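Local coordinates for protein arabinan endo-1,5-alpha-l-arabinosidase A (Cellvibrio cellulosa, PDB 1GYH) that cleaves alpha-1,5-linked arabinofuranosyl bonds of linear arabinan, releasing mainly arabinotriose, and so helps degrade the plant cell wall, at residues F22-I28 against G62-P67; S42-F46 against Y107-D111; I132-D136 against R198-Y203; A193-L197 against H262-T267. All coordinates share one frame. Numbering follows the deposited sequence.

The four contacts join neighbouring blades of the five-bladed propeller. Contacts 1 and 2 connect the first blade to the second, and contact 3 the third to the fourth; contact 4 connects the fourth to the fifth. Contacts 1 and 4 are buried and meet where A66 packs on H262, close to the probable catalytic base D9. Contact 1 uses antiparallel backbone pairing, whereas contact 4 relies on aromatic and CH-pi packing with bridging waters. Contacts 2 and 3 are at the surface, where tyrosine hydroxyls, carboxylates and water take over. Contacts 1 and 2 are joined by G27-F46 and I28-A45 backbone hydrogen bonds; contacts 3 and 4 share strand 191-199.

Contact 1: residues F22-I28 against G62-P67; sequences FSTGPGI and GHLWAP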
loop_
_atom_site.group_PDB
_atom_site.type_symbol
_atom_site.label_atom_id
_atom_site.label_comp_id
_atom_site.label_asym_id
_atom_site.label_seq_id
_atom_site.Cartn_x
_atom_site.Cartn_y
_atom_site.Cartn_z
ATOM N N PHE A 22 10.439 1.093 -1.466
ATOM C CA PHE A 22 9.964 2.199 -0.635
ATOM C C PHE A 22 9.224 1.620 0.556
ATOM O O PHE A 22 8.356 0.758 0.419
ATOM C CB PHE A 22 9.035 3.152 -1.397
ATOM C CG PHE A 22 9.610 3.704 -2.658
ATOM C CD1 PHE A 22 9.783 2.889 -3.794
ATOM C CD2 PHE A 22 10.009 5.037 -2.733
ATOM C CE1 PHE A 22 10.300 3.418 -4.971
ATOM C CE2 PHE A 22 10.583 5.559 -3.914
ATOM C CZ PHE A 22 10.724 4.744 -5.036
ATOM N N SER A 23 9.527 2.154 1.748
ATOM C CA SER A 23 8.950 1.673 2.996
ATOM C C SER A 23 8.460 2.847 3.867
ATOM O O SER A 23 9.008 3.969 3.827
ATOM C CB SER A 23 10.004 0.861 3.767
ATOM O OG SER A 23 9.555 0.467 5.077
ATOM N N THR A 24 7.420 2.573 4.642
ATOM C CA THR A 24 7.111 3.379 5.830
ATOM C C THR A 24 8.391 3.655 6.618
ATOM O O THR A 24 9.233 2.780 6.784
ATOM C CB THR A 24 6.096 2.615 6.695
ATOM O OG1 THR A 24 4.815 2.621 6.032
ATOM C CG2 THR A 24 5.871 3.314 8.095
ATOM N N GLY A 25 8.556 4.888 7.075
ATOM C CA GLY A 25 9.738 5.282 7.830
ATOM C C GLY A 25 10.011 6.789 7.733
ATOM O O GLY A 25 9.286 7.514 7.044
ATOM N N PRO A 26 11.053 7.275 8.392
ATOM C CA PRO A 26 11.349 8.725 8.403
ATOM C C PRO A 26 11.503 9.305 6.998
ATOM O O PRO A 26 12.410 8.886 6.294
ATOM C CB PRO A 26 12.663 8.798 9.183
ATOM C CG PRO A 26 12.603 7.593 10.068
ATOM C CD PRO A 26 12.035 6.516 9.183
ATOM N N GLY A 27 10.609 10.194 6.570
ATOM C CA GLY A 27 10.730 10.808 5.242
ATOM C C GLY A 27 10.437 9.869 4.039
ATOM O O GLY A 27 10.573 10.303 2.914
ATOM N N ILE A 28 9.941 8.663 4.310
ATOM C CA ILE A 28 9.856 7.493 3.396
ATOM C C ILE A 28 11.268 6.972 3.072
ATOM O O ILE A 28 12.083 7.682 2.520
ATOM C CB ILE A 28 9.080 7.759 2.129
ATOM C CG1 ILE A 28 7.601 8.057 2.379
ATOM C CG2 ILE A 28 9.173 6.525 1.163
ATOM C CD1 ILE A 28 6.759 6.964 3.005
ATOM N N GLY A 62 7.763 12.523 12.420
ATOM C CA GLY A 62 8.668 12.364 11.297
ATOM C C GLY A 62 8.507 11.110 10.424
ATOM O O GLY A 62 9.068 11.085 9.343
ATOM N N HIS A 63 7.764 10.110 10.887
ATOM C CA HIS A 63 7.530 8.860 10.146
ATOM C C HIS A 63 6.350 8.992 9.188
ATOM O O HIS A 63 5.202 9.177 9.606
ATOM C CB HIS A 63 7.283 7.669 11.086
ATOM C CG HIS A 63 8.480 7.309 11.898
ATOM N ND1 HIS A 63 9.224 6.161 11.688
ATOM C CD2 HIS A 63 9.094 7.981 12.898
ATOM C CE1 HIS A 63 10.236 6.143 12.534
ATOM N NE2 HIS A 63 10.194 7.243 13.264
ATOM N N LEU A 64 6.644 8.906 7.891
ATOM C CA LEU A 64 5.606 8.871 6.863
ATOM C C LEU A 64 5.203 7.432 6.593
ATOM O O LEU A 64 6.035 6.526 6.705
ATOM C CB LEU A 64 6.100 9.560 5.587
ATOM C CG LEU A 64 6.466 11.044 5.729
ATOM C CD1 LEU A 64 7.162 11.589 4.449
ATOM C CD2 LEU A 64 5.196 11.845 6.029
ATOM N N TRP A 65 3.923 7.212 6.266
ATOM C CA TRP A 65 3.387 5.851 6.186
ATOM C C TRP A 65 2.918 5.480 4.767
ATOM O O TRP A 65 2.389 6.329 4.042
ATOM C CB TRP A 65 2.163 5.643 7.054
ATOM C CG TRP A 65 2.221 5.958 8.579
ATOM C CD1 TRP A 65 3.279 6.322 9.338
ATOM C CD2 TRP A 65 1.092 5.916 9.445
ATOM N NE1 TRP A 65 2.873 6.520 10.640
ATOM C CE2 TRP A 65 1.523 6.260 10.725
ATOM C CE3 TRP A 65 -0.255 5.613 9.251
ATOM C CZ2 TRP A 65 0.648 6.315 11.831
ATOM C CZ3 TRP A 65 -1.148 5.655 10.371
ATOM C CH2 TRP A 65 -0.677 6.014 11.630
ATOM N N ALA A 66 3.079 4.193 4.451
ATOM C CA ALA A 66 2.346 3.492 3.360
ATOM C C ALA A 66 2.481 4.160 1.988
ATOM O O ALA A 66 1.514 4.593 1.364
ATOM C CB ALA A 66 0.861 3.305 3.782
ATOM N N PRO A 67 3.704 4.220 1.484
ATOM C CA PRO A 67 3.941 4.893 0.229
ATOM C C PRO A 67 3.324 4.086 -0.964
ATOM O O PRO A 67 3.082 2.861 -0.858
ATOM C CB PRO A 67 5.469 4.899 0.126
ATOM C CG PRO A 67 5.930 3.717 0.905
ATOM C CD PRO A 67 4.928 3.601 2.031
#
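P67, L64 and I28 form the apolar centre. I28 reaches into it with its CD1, 3.7 Å from L64 CB and 3.8 Å from P67 CB. F22 CB also touches this proline, at 3.9 Å from P67 CG, while its ring leads away. Beside this cluster the two backbones pair as a short antiparallel bridge: G25 N donates to L64 O (3.0 Å) and L64 N to G25 O (3.1 Å). G25 O also accepts a hydrogen bond from I28 N at 3.0 Å, closing a type II turn with G27 at its third position. From the turn itself, G27 N donates a hydrogen bond to G62 O (3.3 Å), and P26 CG makes a CH-pi contact over the H63 ring, 4.0 Å from its centroid. T24 OG1 accepts a hydrogen bond from A66 N at 2.8 Å and is hydrogen-bonded to D9, the probable catalytic base, while G62 and H63 belong to the likely substrate site, so the bridge borders the catalytic centre. Strand 25-26 thereby leaves the first blade to become the edge strand of the second, beside strand 63-72, and L78, Y80 and V82 of strand 75-82 back the apolar cluster.

Contact 2: residues S42-F46 against Y107-D111; sequences SDRAF and YRWED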
loop_
_atom_site.group_PDB
_atom_site.type_symbol
_atom_site.label_atom_id
_atom_site.label_comp_id
_atom_site.label_asym_id
_atom_site.label_seq_id
_atom_site.Cartn_x
_atom_site.Cartn_y
_atom_site.Cartn_z
ATOM N N SER A 42 19.322 3.817 -0.179
ATOM C CA SER A 42 19.470 4.816 -1.250
ATOM C C SER A 42 19.320 6.256 -0.731
ATOM O O SER A 42 20.208 7.081 -0.949
ATOM C CB SER A 42 18.442 4.577 -2.394
ATOM O OG SER A 42 18.711 5.461 -3.496
ATOM N N ASP A 43 18.171 6.550 -0.107
ATOM C CA ASP A 43 17.822 7.904 0.362
ATOM C C ASP A 43 16.563 7.887 1.254
ATOM O O ASP A 43 15.971 6.835 1.497
ATOM C CB ASP A 43 17.553 8.799 -0.878
ATOM C CG ASP A 43 17.628 10.273 -0.621
ATOM O OD1 ASP A 43 18.210 10.748 0.372
ATOM O OD2 ASP A 43 17.150 11.063 -1.446
ATOM N N ARG A 44 16.175 9.064 1.751
ATOM C CA ARG A 44 14.835 9.300 2.250
ATOM C C ARG A 44 14.226 10.416 1.437
ATOM O O ARG A 44 14.910 11.380 1.101
ATOM C CB ARG A 44 14.845 9.582 3.768
ATOM C CG ARG A 44 15.800 10.693 4.205
ATOM C CD ARG A 44 15.908 10.927 5.722
ATOM N NE ARG A 44 14.702 11.567 6.269
ATOM C CZ ARG A 44 14.414 11.683 7.573
ATOM N NH1 ARG A 44 15.244 11.246 8.500
ATOM N NH2 ARG A 44 13.288 12.267 7.946
ATOM N N ALA A 45 12.957 10.285 1.064
ATOM C CA ALA A 45 12.372 11.244 0.145
ATOM C C ALA A 45 12.392 12.661 0.694
ATOM O O ALA A 45 12.827 13.587 -0.003
ATOM C CB ALA A 45 10.959 10.827 -0.230
ATOM N N PHE A 46 11.900 12.833 1.920
ATOM C CA PHE A 46 12.037 14.113 2.673
ATOM C C PHE A 46 13.214 14.041 3.633
ATOM O O PHE A 46 13.278 13.148 4.489
ATOM C CB PHE A 46 10.770 14.413 3.485
ATOM C CG PHE A 46 9.541 14.679 2.635
ATOM C CD1 PHE A 46 8.810 13.613 2.083
ATOM C CD2 PHE A 46 9.139 15.980 2.361
ATOM C CE1 PHE A 46 7.654 13.850 1.337
ATOM C CE2 PHE A 46 8.005 16.240 1.584
ATOM C CZ PHE A 46 7.273 15.157 1.054
ATOM N N TYR A 107 18.219 14.346 -10.092
ATOM C CA TYR A 107 17.558 13.868 -8.882
ATOM C C TYR A 107 17.162 14.985 -7.891
ATOM O O TYR A 107 18.033 15.670 -7.339
ATOM C CB TYR A 107 18.438 12.866 -8.150
ATOM C CG TYR A 107 17.786 12.165 -6.959
ATOM C CD1 TYR A 107 17.910 12.670 -5.653
ATOM C CD2 TYR A 107 17.111 10.967 -7.127
ATOM C CE1 TYR A 107 17.350 11.976 -4.557
ATOM C CE2 TYR A 107 16.537 10.279 -6.055
ATOM C CZ TYR A 107 16.668 10.775 -4.768
ATOM O OH TYR A 107 16.112 10.062 -3.726
ATOM N N ARG A 108 15.853 15.107 -7.671
ATOM C CA ARG A 108 15.275 15.966 -6.612
ATOM C C ARG A 108 13.795 15.695 -6.438
ATOM O O ARG A 108 13.033 15.819 -7.375
ATOM C CB ARG A 108 15.490 17.455 -6.932
ATOM C CG ARG A 108 14.900 18.406 -5.867
ATOM C CD ARG A 108 15.312 19.860 -5.997
ATOM N NE ARG A 108 14.569 20.523 -7.054
ATOM C CZ ARG A 108 14.638 21.799 -7.330
ATOM N NH1 ARG A 108 15.428 22.602 -6.636
ATOM N NH2 ARG A 108 13.955 22.287 -8.344
ATOM N N TRP A 109 13.390 15.352 -5.221
ATOM C CA TRP A 109 11.993 15.244 -4.843
ATOM C C TRP A 109 11.341 16.608 -4.588
ATOM O O TRP A 109 11.842 17.418 -3.793
ATOM C CB TRP A 109 11.839 14.347 -3.596
ATOM C CG TRP A 109 12.181 12.920 -3.827
ATOM C CD1 TRP A 109 13.335 12.289 -3.471
ATOM C CD2 TRP A 109 11.389 11.949 -4.502
ATOM N NE1 TRP A 109 13.303 10.979 -3.880
ATOM C CE2 TRP A 109 12.115 10.743 -4.507
ATOM C CE3 TRP A 109 10.127 11.970 -5.110
ATOM C CZ2 TRP A 109 11.641 9.571 -5.118
ATOM C CZ3 TRP A 109 9.637 10.771 -5.725
ATOM C CH2 TRP A 109 10.395 9.602 -5.692
ATOM N N GLU A 110 10.212 16.853 -5.266
ATOM C CA GLU A 110 9.482 18.101 -5.179
ATOM C C GLU A 110 8.066 17.846 -4.704
ATOM O O GLU A 110 7.249 17.241 -5.397
ATOM C CB GLU A 110 9.501 18.835 -6.534
ATOM C CG GLU A 110 10.913 18.968 -7.099
ATOM C CD GLU A 110 11.039 19.907 -8.280
ATOM O OE1 GLU A 110 10.015 20.431 -8.778
ATOM O OE2 GLU A 110 12.184 20.127 -8.701
ATOM N N ASP A 111 7.752 18.331 -3.508
ATOM C CA ASP A 111 6.438 18.060 -2.905
ATOM C C ASP A 111 5.383 18.901 -3.603
ATOM O O ASP A 111 5.599 20.068 -3.871
ATOM C CB ASP A 111 6.447 18.401 -1.406
ATOM C CG ASP A 111 5.213 17.916 -0.685
ATOM O OD1 ASP A 111 4.630 16.866 -1.076
ATOM O OD2 ASP A 111 4.761 18.514 0.307
HETATM O O HOH W 1 16.646 7.126 -4.267
#
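Side-chain conformation decides how the segments meet, because their backbones stay apart; the closest CA pair, A45 and W109, is 6.4 Å apart. D43 and Y107 both adopt the t rotamer and extend toward each other, so that Y107 OH donates a 2.7 Å hydrogen bond to D43 OD2. The same hydroxyl accepts hydrogen bonds from W109 NE1 and from water 1, both at 3.0 Å; the water lies 2.8 Å from S42 OG, on a t side chain. W109, in the m rotamer, turns a face of its indole to A45, whose CB sits 4.2 Å from the centroid of the five-membered ring and almost on its normal, a CH-pi contact. F46 starts with its CA-to-CB bond pointing away, but its m rotamer brings the ring back, and CZ approaches D111 OD1 at 3.8 Å; that carboxylate oxygen is hydrogen-bonded to Y80. At S42 and D43, both facing I30, a classic beta bulge interrupts the end of strand 38-44. This end and the loop after it lie against the lead-in and first residues of strand 110-118 in the second blade, with strands 29-33, 75-82 and 90-97 packing against W109 through I30, L78, T95 and N97.

Contact 3: residues I132-D136 against R198-Y203; sequences IIADD and RKGDYY
This surface contact joins two neighbouring propeller blades, chiefly through side chains and without direct backbone pairing: the end of strand 131-134, innermost in the third blade, faces the hairpin that links strands 191-199 and 202-209 of the fourth. The nearest CA atoms are those of I133 and R198, 8.5 Å apart. Residues 132-134 are extended; D135 (phi/psi -104/-172) and D136 (-85/-1) leave the strand. K199 to Y202 form a type II' turn with G200 at phi/psi 57/-129, closed by K199 N to Y202 O (2.9 Å) and Y202 N to K199 O (3.2 Å). Y203 (chi1 -69°, chi2 84°) points across the gap: its CE2 touches I133 CG1 at 4.1 Å, with I133 in the t rotamer, and Y203 OH comes 3.3 Å from D135 CA. Water 2 lies 2.7 Å from Y203 OH and accepts a hydrogen bond from D136 N at 3.1 Å. R198 (t, p, t, then chi4 -75°) curls so that NE donates to G200 O (3.2 Å) while NH1 meets OD1 of D136 (chi1 -78°, chi2 -4°) at 2.8 Å in a salt bridge; a second, weak hydrogen bond runs from R198 NH2 to D136 OD2 (3.4 Å). I196 and V230 pack on both I133 and Y203. The chemistry thus grades from apolar inside to water and paired charge outside, and R198 ties its turn to the adjacent blade.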
loop_
_atom_site.group_PDB
_atom_site.type_symbol
_atom_site.label_atom_id
_atom_site.label_comp_id
_atom_site.label_asym_id
_atom_site.label_seq_id
_atom_site.Cartn_x
_atom_site.Cartn_y
_atom_site.Cartn_z
ATOM N N ILE A 132 -2.313 3.482 -6.713
ATOM C CA ILE A 132 -2.706 4.139 -7.959
ATOM C C ILE A 132 -2.977 3.086 -9.049
ATOM O O ILE A 132 -2.167 2.194 -9.233
ATOM C CB ILE A 132 -1.604 5.102 -8.449
ATOM C CG1 ILE A 132 -1.132 6.090 -7.334
ATOM C CG2 ILE A 132 -2.050 5.854 -9.677
ATOM C CD1 ILE A 132 -2.243 6.957 -6.724
ATOM N N ILE A 133 -4.081 3.241 -9.772
ATOM C CA ILE A 133 -4.491 2.283 -10.832
ATOM C C ILE A 133 -5.058 3.019 -12.042
ATOM O O ILE A 133 -5.899 3.913 -11.907
ATOM C CB ILE A 133 -5.503 1.230 -10.304
ATOM C CG1 ILE A 133 -5.864 0.194 -11.405
ATOM C CG2 ILE A 133 -6.829 1.891 -9.799
ATOM C CD1 ILE A 133 -4.679 -0.721 -11.767
ATOM N N ALA A 134 -4.603 2.655 -13.240
ATOM C CA ALA A 134 -5.187 3.180 -14.450
ATOM C C ALA A 134 -6.164 2.182 -15.074
ATOM O O ALA A 134 -5.986 0.971 -14.928
ATOM C CB ALA A 134 -4.131 3.540 -15.456
ATOM N N ASP A 135 -7.159 2.718 -15.784
ATOM C CA ASP A 135 -8.163 1.913 -16.480
ATOM C C ASP A 135 -7.917 1.877 -17.993
ATOM O O ASP A 135 -6.899 2.371 -18.450
ATOM C CB ASP A 135 -9.600 2.332 -16.076
ATOM C CG ASP A 135 -10.041 3.692 -16.580
ATOM O OD1 ASP A 135 -9.477 4.252 -17.561
ATOM O OD2 ASP A 135 -11.036 4.259 -16.033
ATOM N N ASP A 136 -8.850 1.303 -18.756
ATOM C CA ASP A 136 -8.695 1.183 -20.202
ATOM C C ASP A 136 -9.145 2.428 -20.982
ATOM O O ASP A 136 -9.117 2.421 -22.216
ATOM C CB ASP A 136 -9.552 0.013 -20.715
ATOM C CG ASP A 136 -8.937 -1.335 -20.462
ATOM O OD1 ASP A 136 -7.806 -1.493 -19.956
ATOM O OD2 ASP A 136 -9.562 -2.349 -20.748
ATOM N N ARG A 198 -4.444 -5.225 -12.366
ATOM C CA ARG A 198 -5.135 -5.712 -13.573
ATOM C C ARG A 198 -4.476 -6.985 -14.016
ATOM O O ARG A 198 -3.272 -7.013 -14.193
ATOM C CB ARG A 198 -5.038 -4.670 -14.694
ATOM C CG ARG A 198 -5.788 -5.060 -15.991
ATOM C CD ARG A 198 -7.283 -5.233 -15.839
ATOM N NE ARG A 198 -7.828 -5.623 -17.148
ATOM C CZ ARG A 198 -7.987 -4.788 -18.148
ATOM N NH1 ARG A 198 -7.745 -3.491 -17.974
ATOM N NH2 ARG A 198 -8.403 -5.240 -19.333
ATOM N N LYS A 199 -5.265 -8.044 -14.186
ATOM C CA LYS A 199 -4.788 -9.329 -14.768
ATOM C C LYS A 199 -5.890 -9.978 -15.621
ATOM O O LYS A 199 -7.000 -10.264 -15.132
ATOM C CB LYS A 199 -4.321 -10.255 -13.639
ATOM C CG LYS A 199 -3.967 -11.698 -14.073
ATOM C CD LYS A 199 -2.563 -11.797 -14.649
ATOM C CE LYS A 199 -2.269 -13.222 -15.151
ATOM N NZ LYS A 199 -0.783 -13.340 -15.408
ATOM N N GLY A 200 -5.582 -10.246 -16.895
ATOM C CA GLY A 200 -6.592 -10.748 -17.827
ATOM C C GLY A 200 -7.795 -9.826 -17.936
ATOM O O GLY A 200 -7.648 -8.623 -18.167
ATOM N N ASP A 201 -8.989 -10.377 -17.778
ATOM C CA ASP A 201 -10.216 -9.602 -17.925
ATOM C C ASP A 201 -10.716 -8.938 -16.613
ATOM O O ASP A 201 -11.761 -8.272 -16.616
ATOM C CB ASP A 201 -11.341 -10.484 -18.484
ATOM C CG ASP A 201 -11.014 -11.056 -19.855
ATOM O OD1 ASP A 201 -10.309 -10.382 -20.663
ATOM O OD2 ASP A 201 -11.430 -12.179 -20.193
ATOM N N TYR A 202 -9.963 -9.069 -15.531
ATOM C CA TYR A 202 -10.396 -8.558 -14.243
ATOM C C TYR A 202 -9.386 -7.631 -13.576
ATOM O O TYR A 202 -8.165 -7.723 -13.815
ATOM C CB TYR A 202 -10.638 -9.708 -13.292
ATOM C CG TYR A 202 -11.844 -10.547 -13.580
ATOM C CD1 TYR A 202 -13.099 -10.181 -13.124
ATOM C CD2 TYR A 202 -11.725 -11.744 -14.293
ATOM C CE1 TYR A 202 -14.205 -10.977 -13.374
ATOM C CE2 TYR A 202 -12.837 -12.551 -14.534
ATOM C CZ TYR A 202 -14.059 -12.153 -14.081
ATOM O OH TYR A 202 -15.161 -12.931 -14.317
ATOM N N TYR A 203 -9.944 -6.738 -12.738
ATOM C CA TYR A 203 -9.192 -6.004 -11.733
ATOM C C TYR A 203 -9.265 -6.792 -10.426
ATOM O O TYR A 203 -10.351 -7.192 -10.007
ATOM C CB TYR A 203 -9.761 -4.607 -11.521
ATOM C CG TYR A 203 -9.564 -3.683 -12.681
ATOM C CD1 TYR A 203 -10.454 -3.698 -13.758
ATOM C CD2 TYR A 203 -8.473 -2.816 -12.745
ATOM C CE1 TYR A 203 -10.270 -2.856 -14.852
ATOM C CE2 TYR A 203 -8.278 -1.991 -13.833
ATOM C CZ TYR A 203 -9.184 -2.005 -14.878
ATOM O OH TYR A 203 -9.007 -1.193 -15.976
HETATM O O HOH W 2 -10.994 -0.653 -17.669
#

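Contact 4: residues A193-L197 against H262-T267; sequences APFIL and HNSAYT
H262, left-handed (43/68) and with chi1 -160°, lays its ring against A193, also left-handed (65/62): A193 CB sits 3.4 Å from the ring centroid, over the face. H262 probably belongs to a calcium site, and its side chain touches that of D9, the likely catalytic base. At N263 solvent bridges the gap: water 3 accepts a hydrogen bond from N263 N (3.2 Å) and donates to A193 O (2.9 Å), while water 4 lies 2.6 Å from N263 O and 3.3 Å from A193 O. The two strands, extended beyond A193 and H262, run nearly parallel, 11° apart with axes 6.9 Å distant, as expected for innermost strands of successive propeller blades; the pairs A193-H262, F195-S264 and L197-A265 set the register, with A193, F195 and L197 pointing toward the second strand. S264 CA lies over the ring of F195 (chi1 -169°, chi2 -82°), 3.7 Å from its centroid. A265 CB touches F195 CE1 at 4.1 Å and CD2 of L197 (t, p) at 4.2 Å. Y266 (chi1 m) receives the edge of F195 on its face, centroids 5.9 Å apart and planes at 64°, its hydroxyl hydrogen-bonded to M12. T267 OG1, hydrogen-bonded to D272, lies 4.3 Å from L197 CD1.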
loop_
_atom_site.group_PDB
_atom_site.type_symbol
_atom_site.label_atom_id
_atom_site.label_comp_id
_atom_site.label_asym_id
_atom_site.label_seq_id
_atom_site.Cartn_x
_atom_site.Cartn_y
_atom_site.Cartn_z
ATOM N N ALA A 193 -5.516 -0.807 3.525
ATOM C CA ALA A 193 -4.396 -0.960 2.599
ATOM C C ALA A 193 -4.825 -1.615 1.261
ATOM O O ALA A 193 -4.283 -2.642 0.883
ATOM C CB ALA A 193 -3.261 -1.756 3.241
ATOM N N PRO A 194 -5.711 -0.978 0.522
ATOM C CA PRO A 194 -6.123 -1.565 -0.762
ATOM C C PRO A 194 -4.964 -1.579 -1.758
ATOM O O PRO A 194 -4.096 -0.692 -1.763
ATOM C CB PRO A 194 -7.169 -0.612 -1.277
ATOM C CG PRO A 194 -6.773 0.742 -0.682
ATOM C CD PRO A 194 -6.299 0.355 0.741
ATOM N N PHE A 195 -4.974 -2.576 -2.649
ATOM C CA PHE A 195 -4.052 -2.526 -3.785
ATOM C C PHE A 195 -4.737 -3.204 -4.959
ATOM O O PHE A 195 -5.301 -4.281 -4.776
ATOM C CB PHE A 195 -2.697 -3.183 -3.466
ATOM C CG PHE A 195 -1.659 -2.907 -4.531
ATOM C CD1 PHE A 195 -1.611 -3.678 -5.707
ATOM C CD2 PHE A 195 -0.814 -1.818 -4.421
ATOM C CE1 PHE A 195 -0.688 -3.387 -6.710
ATOM C CE2 PHE A 195 0.112 -1.524 -5.384
ATOM C CZ PHE A 195 0.194 -2.316 -6.548
ATOM N N ILE A 196 -4.760 -2.544 -6.120
ATOM C CA ILE A 196 -5.407 -3.112 -7.298
ATOM C C ILE A 196 -4.408 -3.517 -8.403
ATOM O O ILE A 196 -3.554 -2.726 -8.816
ATOM C CB ILE A 196 -6.451 -2.168 -7.829
ATOM C CG1 ILE A 196 -7.487 -1.847 -6.710
ATOM C CG2 ILE A 196 -7.159 -2.782 -9.087
ATOM C CD1 ILE A 196 -8.413 -0.706 -6.974
ATOM N N LEU A 197 -4.564 -4.751 -8.892
ATOM C CA LEU A 197 -3.767 -5.248 -10.033
ATOM C C LEU A 197 -4.696 -5.708 -11.157
ATOM O O LEU A 197 -5.610 -6.476 -10.941
ATOM C CB LEU A 197 -2.840 -6.398 -9.614
ATOM C CG LEU A 197 -1.941 -7.036 -10.733
ATOM C CD1 LEU A 197 -0.758 -6.179 -10.990
ATOM C CD2 LEU A 197 -1.494 -8.474 -10.342
ATOM N N HIS A 262 -0.224 -5.774 4.184
ATOM C CA HIS A 262 -0.048 -4.464 3.527
ATOM C C HIS A 262 0.748 -4.603 2.241
ATOM O O HIS A 262 1.898 -4.174 2.165
ATOM C CB HIS A 262 0.579 -3.373 4.430
ATOM C CG HIS A 262 0.304 -1.986 3.908
ATOM N ND1 HIS A 262 -0.388 -1.036 4.635
ATOM C CD2 HIS A 262 0.498 -1.449 2.685
ATOM C CE1 HIS A 262 -0.551 0.047 3.898
ATOM N NE2 HIS A 262 -0.025 -0.182 2.706
ATOM N N ASN A 263 0.133 -5.257 1.257
ATOM C CA ASN A 263 0.854 -5.686 0.067
ATOM C C ASN A 263 0.795 -4.735 -1.097
ATOM O O ASN A 263 -0.029 -3.826 -1.162
ATOM C CB ASN A 263 0.319 -7.062 -0.420
ATOM C CG ASN A 263 -0.967 -6.947 -1.135
ATOM O OD1 ASN A 263 -1.993 -6.730 -0.496
ATOM N ND2 ASN A 263 -0.944 -7.044 -2.491
ATOM N N SER A 264 1.679 -5.001 -2.049
ATOM C CA SER A 264 1.574 -4.509 -3.403
ATOM C C SER A 264 1.709 -5.779 -4.316
ATOM O O SER A 264 1.891 -6.900 -3.817
ATOM C CB SER A 264 2.633 -3.440 -3.702
ATOM O OG SER A 264 3.967 -3.811 -3.254
ATOM N N ALA A 265 1.639 -5.564 -5.630
ATOM C CA ALA A 265 1.639 -6.669 -6.625
ATOM C C ALA A 265 1.982 -6.072 -7.987
ATOM O O ALA A 265 1.577 -4.940 -8.302
ATOM C CB ALA A 265 0.307 -7.376 -6.664
ATOM N N TYR A 266 2.782 -6.806 -8.759
ATOM C CA TYR A 266 3.342 -6.297 -9.987
ATOM C C TYR A 266 3.522 -7.396 -11.020
ATOM O O TYR A 266 3.664 -8.588 -10.677
ATOM C CB TYR A 266 4.719 -5.668 -9.741
ATOM C CG TYR A 266 4.677 -4.572 -8.673
ATOM C CD1 TYR A 266 4.325 -3.278 -9.009
ATOM C CD2 TYR A 266 4.968 -4.860 -7.347
ATOM C CE1 TYR A 266 4.295 -2.263 -8.049
ATOM C CE2 TYR A 266 4.935 -3.858 -6.358
ATOM C CZ TYR A 266 4.602 -2.560 -6.721
ATOM O OH TYR A 266 4.577 -1.547 -5.786
ATOM N N THR A 267 3.473 -6.951 -12.268
ATOM C CA THR A 267 3.836 -7.747 -13.421
ATOM C C THR A 267 5.132 -7.179 -13.982
ATOM O O THR A 267 5.172 -6.050 -14.443
ATOM C CB THR A 267 2.680 -7.719 -14.444
ATOM O OG1 THR A 267 1.497 -8.339 -13.897
ATOM C CG2 THR A 267 3.045 -8.581 -15.700
HETATM O O HOH W 3 -3.014 -5.113 1.640
HETATM O O HOH W 4 -1.299 -1.780 -0.079
#